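Local coordinates for protein TP_0956 (Treponema pallidum subsp. pallidum, PDB 3U64) that is a lipoprotein with tetratricopeptide-like helical repeats that probably serves as the T component of a TRAP transporter and may take part in protein-protein interactions, at residues A[51-56]-A[74-79]; A[254-259]-A[293-298]. One frame throughout, in Å; residues are numbered along the deposited sequence.

Contact 1: A[51-56]-A[74-79]; sequences VLKVYE and RLYIMY
V51 sets CG1 against L75 CD2, a light apolar touch at one margin of two nearly antiparallel helices; the axes of the two short segments approach to 10.3 Å at 158°. The next residue, L52, sits at the centre of the contact, pointing toward helix 66-89 and meeting three of its side chains, L75, Y76 and Y79. Its branches divide the work: CD1 presses on L75 CG, CD2 lies over one face of the Y79 ring, 4.2 Å from the ring centroid, and CG sits almost squarely above the middle of the Y76 ring, 4.1 Å from its centroid and 7° off the normal. L52, Y76 and Y79 also pack on L43 of the second subunit. K53 starts out pointing away, but its chain bends at chi2 and chi3 and brings CE beside Y76 OH; NZ bridges to E56 OE1 at 2.7 Å, from above the carboxylate plane, and also to E38 of the second subunit. Y55 offers one ring face to L75 CD2, which rides toward the rim. E56 closes the row. With CG anti to N (chi1 -158°) and the chain extended beyond it, OE1 accepts from Y76 OH at 2.4 Å, so short that the exact length is doubtful. This buried carboxylate thus pairs with a lysine and a tyrosine through OE1, while Y116 of helix 96-124 bonds OE2. Two consecutive helices packed antiparallel in this way are consistent with the helical hairpin of a tetratricopeptide-like fold.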
loop_
_atom_site.group_PDB
_atom_site.type_symbol
_atom_site.label_atom_id
_atom_site.label_comp_id
_atom_site.label_asym_id
_atom_site.label_seq_id
_atom_site.Cartn_x
_atom_site.Cartn_y
_atom_site.Cartn_z
ATOM N N VAL A 51 8.318 -4.048 1.621
ATOM C CA VAL A 51 9.283 -4.767 2.456
ATOM C C VAL A 51 9.629 -6.151 1.877
ATOM O O VAL A 51 10.805 -6.523 1.762
ATOM C CB VAL A 51 8.736 -4.920 3.881
ATOM C CG1 VAL A 51 9.664 -5.760 4.729
ATOM C CG2 VAL A 51 8.541 -3.532 4.503
ATOM N N LEU A 52 8.606 -6.918 1.522
ATOM C CA LEU A 52 8.835 -8.197 0.868
ATOM C C LEU A 52 9.702 -7.971 -0.373
ATOM O O LEU A 52 10.677 -8.684 -0.613
ATOM C CB LEU A 52 7.509 -8.850 0.491
ATOM C CG LEU A 52 6.829 -9.846 1.442
ATOM C CD1 LEU A 52 6.996 -9.436 2.865
ATOM C CD2 LEU A 52 5.350 -9.960 1.108
ATOM N N LYS A 53 9.371 -6.949 -1.148
ATOM C CA LYS A 53 10.080 -6.700 -2.390
ATOM C C LYS A 53 11.541 -6.324 -2.152
ATOM O O LYS A 53 12.429 -6.802 -2.857
ATOM C CB LYS A 53 9.339 -5.664 -3.224
ATOM C CG LYS A 53 8.038 -6.205 -3.826
ATOM C CD LYS A 53 8.359 -6.977 -5.085
ATOM C CE LYS A 53 7.728 -8.346 -5.083
ATOM N NZ LYS A 53 8.465 -9.250 -6.036
ATOM N N VAL A 54 11.798 -5.500 -1.141
ATOM C CA VAL A 54 13.175 -5.131 -0.813
ATOM C C VAL A 54 13.997 -6.326 -0.344
ATOM O O VAL A 54 15.126 -6.527 -0.797
ATOM C CB VAL A 54 13.237 -3.999 0.224
ATOM C CG1 VAL A 54 14.653 -3.831 0.739
ATOM C CG2 VAL A 54 12.740 -2.687 -0.408
ATOM N N TYR A 55 13.438 -7.137 0.549
ATOM C CA TYR A 55 14.171 -8.313 1.003
ATOM C C TYR A 55 14.426 -9.232 -0.168
ATOM O O TYR A 55 15.500 -9.813 -0.304
ATOM C CB TYR A 55 13.392 -9.076 2.068
ATOM C CG TYR A 55 13.630 -8.567 3.465
ATOM C CD1 TYR A 55 12.912 -7.483 3.968
ATOM C CD2 TYR A 55 14.562 -9.172 4.291
ATOM C CE1 TYR A 55 13.125 -7.016 5.264
ATOM C CE2 TYR A 55 14.781 -8.714 5.589
ATOM C CZ TYR A 55 14.060 -7.640 6.069
ATOM O OH TYR A 55 14.281 -7.193 7.355
ATOM N N GLU A 56 13.418 -9.365 -1.016
ATOM C CA GLU A 56 13.529 -10.239 -2.148
ATOM C C GLU A 56 14.688 -9.781 -3.018
ATOM O O GLU A 56 15.490 -10.602 -3.455
ATOM C CB GLU A 56 12.218 -10.260 -2.928
ATOM C CG GLU A 56 12.010 -11.474 -3.787
ATOM C CD GLU A 56 10.597 -11.509 -4.364
ATOM O OE1 GLU A 56 9.846 -10.553 -4.094
ATOM O OE2 GLU A 56 10.232 -12.477 -5.069
ATOM N N ARG A 74 10.519 -16.641 5.111
ATOM C CA ARG A 74 9.621 -16.555 6.255
ATOM C C ARG A 74 8.583 -15.455 6.029
ATOM O O ARG A 74 7.397 -15.624 6.318
ATOM C CB ARG A 74 10.434 -16.297 7.551
ATOM C CG ARG A 74 9.635 -15.727 8.727
ATOM C CD ARG A 74 10.507 -15.502 9.970
ATOM N NE ARG A 74 11.782 -14.872 9.639
ATOM C CZ ARG A 74 12.952 -15.190 10.198
ATOM N NH1 ARG A 74 13.016 -16.141 11.124
ATOM N NH2 ARG A 74 14.062 -14.558 9.829
ATOM N N LEU A 75 9.050 -14.328 5.505
ATOM C CA LEU A 75 8.201 -13.173 5.263
ATOM C C LEU A 75 7.052 -13.476 4.297
ATOM O O LEU A 75 5.897 -13.105 4.557
ATOM C CB LEU A 75 9.052 -12.047 4.700
ATOM C CG LEU A 75 8.810 -10.684 5.307
ATOM C CD1 LEU A 75 8.548 -10.804 6.797
ATOM C CD2 LEU A 75 10.016 -9.813 5.021
ATOM N N TYR A 76 7.373 -14.116 3.173
ATOM C CA TYR A 76 6.347 -14.520 2.213
ATOM C C TYR A 76 5.334 -15.459 2.848
ATOM O O TYR A 76 4.128 -15.301 2.641
ATOM C CB TYR A 76 6.961 -15.143 0.956
ATOM C CG TYR A 76 7.199 -14.096 -0.108
ATOM C CD1 TYR A 76 8.465 -13.553 -0.308
ATOM C CD2 TYR A 76 6.141 -13.598 -0.863
ATOM C CE1 TYR A 76 8.682 -12.570 -1.257
ATOM C CE2 TYR A 76 6.338 -12.604 -1.815
ATOM C CZ TYR A 76 7.618 -12.096 -2.008
ATOM O OH TYR A 76 7.839 -11.107 -2.938
ATOM N N ILE A 77 5.816 -16.416 3.640
ATOM C CA ILE A 77 4.916 -17.393 4.270
ATOM C C ILE A 77 3.973 -16.745 5.303
ATOM O O ILE A 77 2.772 -17.049 5.344
ATOM C CB ILE A 77 5.696 -18.570 4.908
ATOM C CG1 ILE A 77 6.373 -19.391 3.811
ATOM C CG2 ILE A 77 4.752 -19.468 5.719
ATOM C CD1 ILE A 77 7.470 -20.280 4.304
ATOM N N MET A 78 4.508 -15.829 6.110
ATOM C CA MET A 78 3.697 -15.124 7.109
ATOM C C MET A 78 2.718 -14.174 6.446
ATOM O O MET A 78 1.549 -14.103 6.829
ATOM C CB MET A 78 4.589 -14.354 8.072
ATOM C CG MET A 78 5.651 -15.246 8.695
ATOM S SD MET A 78 6.584 -14.400 9.989
ATOM C CE MET A 78 5.388 -14.480 11.330
ATOM N N TYR A 79 3.200 -13.429 5.458
ATOM C CA TYR A 79 2.297 -12.609 4.681
ATOM C C TYR A 79 1.206 -13.468 4.037
ATOM O O TYR A 79 0.024 -13.138 4.113
ATOM C CB TYR A 79 3.047 -11.852 3.598
ATOM C CG TYR A 79 2.157 -10.933 2.826
ATOM C CD1 TYR A 79 1.827 -9.684 3.329
ATOM C CD2 TYR A 79 1.634 -11.313 1.589
ATOM C CE1 TYR A 79 1.006 -8.824 2.632
ATOM C CE2 TYR A 79 0.815 -10.461 0.874
ATOM C CZ TYR A 79 0.501 -9.213 1.404
ATOM O OH TYR A 79 -0.326 -8.354 0.711
#

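Contact 2: A[254-259]-A[293-298]; sequences NNRAGF and AHVQDF
Q296 OE1 takes a hydrogen bond from R256 NH1 at 3.0 Å, with an N-H...O angle of 156°. The oxygen lies close to the guanidinium plane, whereas the donor stands above the plane of the amide carbonyl, and the two flat groups are turned 69° apart. Bending at chi2 brings the Q296 amide round to the arginine, although the residue sets off away from it. V295 covers one face of the R256 guanidinium: CG2, anti to its backbone N, lies 3.4 Å from the plane, toward the rim, and the two side chains cross at about a right angle. The same methyl touches F259 CE2 at 3.8 Å, so one valine branch joins the charged plate to the buried ring. F259 CZ also meets F298 CD2, a looser approach at 4.2 Å. Each segment is braced internally. N255 caps the start of helix 256-268, its OD1 accepting from G258 N at 2.9 Å, just after a Schellman motif with N254 as C-prime residue ends helix 240-250. In 293-298, H294 ND1 donates in its ring plane to D297 OD2, tying the end of helix 278-293 to the following turn. F259 also packs on A246 and C250 of helix 240-250 and on L291 of helix 278-293, and meets the F299 ring edge-to-face; the contact joins residues 295-298, near the C-terminus, to the start of helix 256-268.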
loop_
_atom_site.group_PDB
_atom_site.type_symbol
_atom_site.label_atom_id
_atom_site.label_comp_id
_atom_site.label_asym_id
_atom_site.label_seq_id
_atom_site.Cartn_x
_atom_site.Cartn_y
_atom_site.Cartn_z
ATOM N N ASN A 254 -15.533 -34.261 17.158
ATOM C CA ASN A 254 -16.844 -33.823 17.634
ATOM C C ASN A 254 -16.843 -33.514 19.135
ATOM O O ASN A 254 -17.799 -33.819 19.845
ATOM C CB ASN A 254 -17.899 -34.891 17.312
ATOM C CG ASN A 254 -19.308 -34.458 17.674
ATOM O OD1 ASN A 254 -19.717 -33.328 17.407
ATOM N ND2 ASN A 254 -20.056 -35.361 18.297
ATOM N N ASN A 255 -15.756 -32.924 19.619
ATOM C CA ASN A 255 -15.694 -32.473 21.003
ATOM C C ASN A 255 -15.977 -30.971 21.098
ATOM O O ASN A 255 -15.061 -30.139 21.170
ATOM C CB ASN A 255 -14.334 -32.816 21.623
ATOM C CG ASN A 255 -14.241 -32.424 23.091
ATOM O OD1 ASN A 255 -15.220 -31.956 23.692
ATOM N ND2 ASN A 255 -13.064 -32.627 23.682
ATOM N N ARG A 256 -17.258 -30.632 21.087
ATOM C CA ARG A 256 -17.664 -29.237 21.138
ATOM C C ARG A 256 -17.339 -28.571 22.475
ATOM O O ARG A 256 -16.933 -27.412 22.509
ATOM C CB ARG A 256 -19.148 -29.091 20.831
ATOM C CG ARG A 256 -19.693 -27.773 21.307
ATOM C CD ARG A 256 -20.567 -27.125 20.275
ATOM N NE ARG A 256 -21.035 -25.830 20.746
ATOM C CZ ARG A 256 -22.082 -25.196 20.240
ATOM N NH1 ARG A 256 -22.770 -25.750 19.247
ATOM N NH2 ARG A 256 -22.444 -24.016 20.728
ATOM N N ALA A 257 -17.527 -29.301 23.570
ATOM C CA ALA A 257 -17.140 -28.819 24.895
ATOM C C ALA A 257 -15.696 -28.319 24.925
ATOM O O ALA A 257 -15.447 -27.174 25.281
ATOM C CB ALA A 257 -17.336 -29.910 25.934
ATOM N N GLY A 258 -14.754 -29.181 24.548
ATOM C CA GLY A 258 -13.341 -28.830 24.513
ATOM C C GLY A 258 -13.020 -27.693 23.553
ATOM O O GLY A 258 -12.242 -26.799 23.871
ATOM N N PHE A 259 -13.630 -27.739 22.373
ATOM C CA PHE A 259 -13.551 -26.662 21.393
ATOM C C PHE A 259 -13.829 -25.303 22.071
ATOM O O PHE A 259 -13.017 -24.378 21.983
ATOM C CB PHE A 259 -14.540 -26.976 20.253
ATOM C CG PHE A 259 -14.694 -25.876 19.205
ATOM C CD1 PHE A 259 -13.983 -25.924 18.011
ATOM C CD2 PHE A 259 -15.603 -24.836 19.390
ATOM C CE1 PHE A 259 -14.146 -24.948 17.038
ATOM C CE2 PHE A 259 -15.770 -23.851 18.421
ATOM C CZ PHE A 259 -15.039 -23.907 17.242
ATOM N N ALA A 293 -17.870 -17.965 16.393
ATOM C CA ALA A 293 -19.067 -17.520 15.665
ATOM C C ALA A 293 -19.594 -18.610 14.725
ATOM O O ALA A 293 -20.800 -18.736 14.521
ATOM C CB ALA A 293 -18.793 -16.230 14.889
ATOM N N HIS A 294 -18.680 -19.401 14.174
ATOM C CA HIS A 294 -19.044 -20.445 13.227
ATOM C C HIS A 294 -19.102 -21.849 13.820
ATOM O O HIS A 294 -18.972 -22.838 13.097
ATOM C CB HIS A 294 -18.077 -20.436 12.052
ATOM C CG HIS A 294 -18.316 -19.312 11.100
ATOM N ND1 HIS A 294 -18.787 -19.509 9.820
ATOM C CD2 HIS A 294 -18.170 -17.976 11.245
ATOM C CE1 HIS A 294 -18.911 -18.344 9.214
ATOM N NE2 HIS A 294 -18.543 -17.396 10.057
ATOM N N VAL A 295 -19.307 -21.945 15.127
ATOM C CA VAL A 295 -19.256 -23.254 15.777
ATOM C C VAL A 295 -20.256 -24.239 15.153
ATOM O O VAL A 295 -19.949 -25.418 14.973
ATOM C CB VAL A 295 -19.482 -23.128 17.293
ATOM C CG1 VAL A 295 -20.786 -22.371 17.580
ATOM C CG2 VAL A 295 -19.445 -24.519 17.968
ATOM N N GLN A 296 -21.432 -23.735 14.780
ATOM C CA GLN A 296 -22.502 -24.559 14.214
ATOM C C GLN A 296 -22.134 -25.230 12.886
ATOM O O GLN A 296 -22.750 -26.230 12.488
ATOM C CB GLN A 296 -23.769 -23.712 14.039
ATOM C CG GLN A 296 -24.359 -23.202 15.350
ATOM C CD GLN A 296 -24.936 -24.327 16.186
ATOM O OE1 GLN A 296 -24.688 -24.411 17.386
ATOM N NE2 GLN A 296 -25.713 -25.202 15.548
ATOM N N ASP A 297 -21.144 -24.662 12.201
ATOM C CA ASP A 297 -20.625 -25.219 10.956
ATOM C C ASP A 297 -19.882 -26.514 11.222
ATOM O O ASP A 297 -19.802 -27.373 10.351
ATOM C CB ASP A 297 -19.641 -24.253 10.283
ATOM C CG ASP A 297 -20.290 -22.950 9.828
ATOM O OD1 ASP A 297 -21.433 -22.650 10.241
ATOM O OD2 ASP A 297 -19.627 -22.219 9.058
ATOM N N PHE A 298 -19.336 -26.648 12.430
ATOM C CA PHE A 298 -18.373 -27.710 12.712
ATOM C C PHE A 298 -18.923 -28.857 13.560
ATOM O O PHE A 298 -18.381 -29.963 13.530
ATOM C CB PHE A 298 -17.087 -27.127 13.335
ATOM C CG PHE A 298 -16.615 -25.885 12.657
ATOM C CD1 PHE A 298 -16.315 -25.896 11.306
ATOM C CD2 PHE A 298 -16.501 -24.695 13.358
ATOM C CE1 PHE A 298 -15.907 -24.752 10.664
ATOM C CE2 PHE A 298 -16.084 -23.538 12.725
ATOM C CZ PHE A 298 -15.790 -23.566 11.374
#

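In the fold
Contacts 1 and 2 lie on opposite sides of the chain's centre, their own centres about 34 Å apart and their nearest atoms about 20 Å apart, so they do not touch. They follow in series: contact 1 closes before contact 2 opens, and both fall within the range of the T-component family. Contact 1, its centre about 15 Å from the centre of the chain, is buried and lies where the second and third subunits pack against the chain. Contact 2, its centre about 23 Å out, is at the surface, and no other chain of the assembly touches its segments. One therefore joins neighbouring helices beside a subunit interface; the other joins the C-terminal region to helix 256-268.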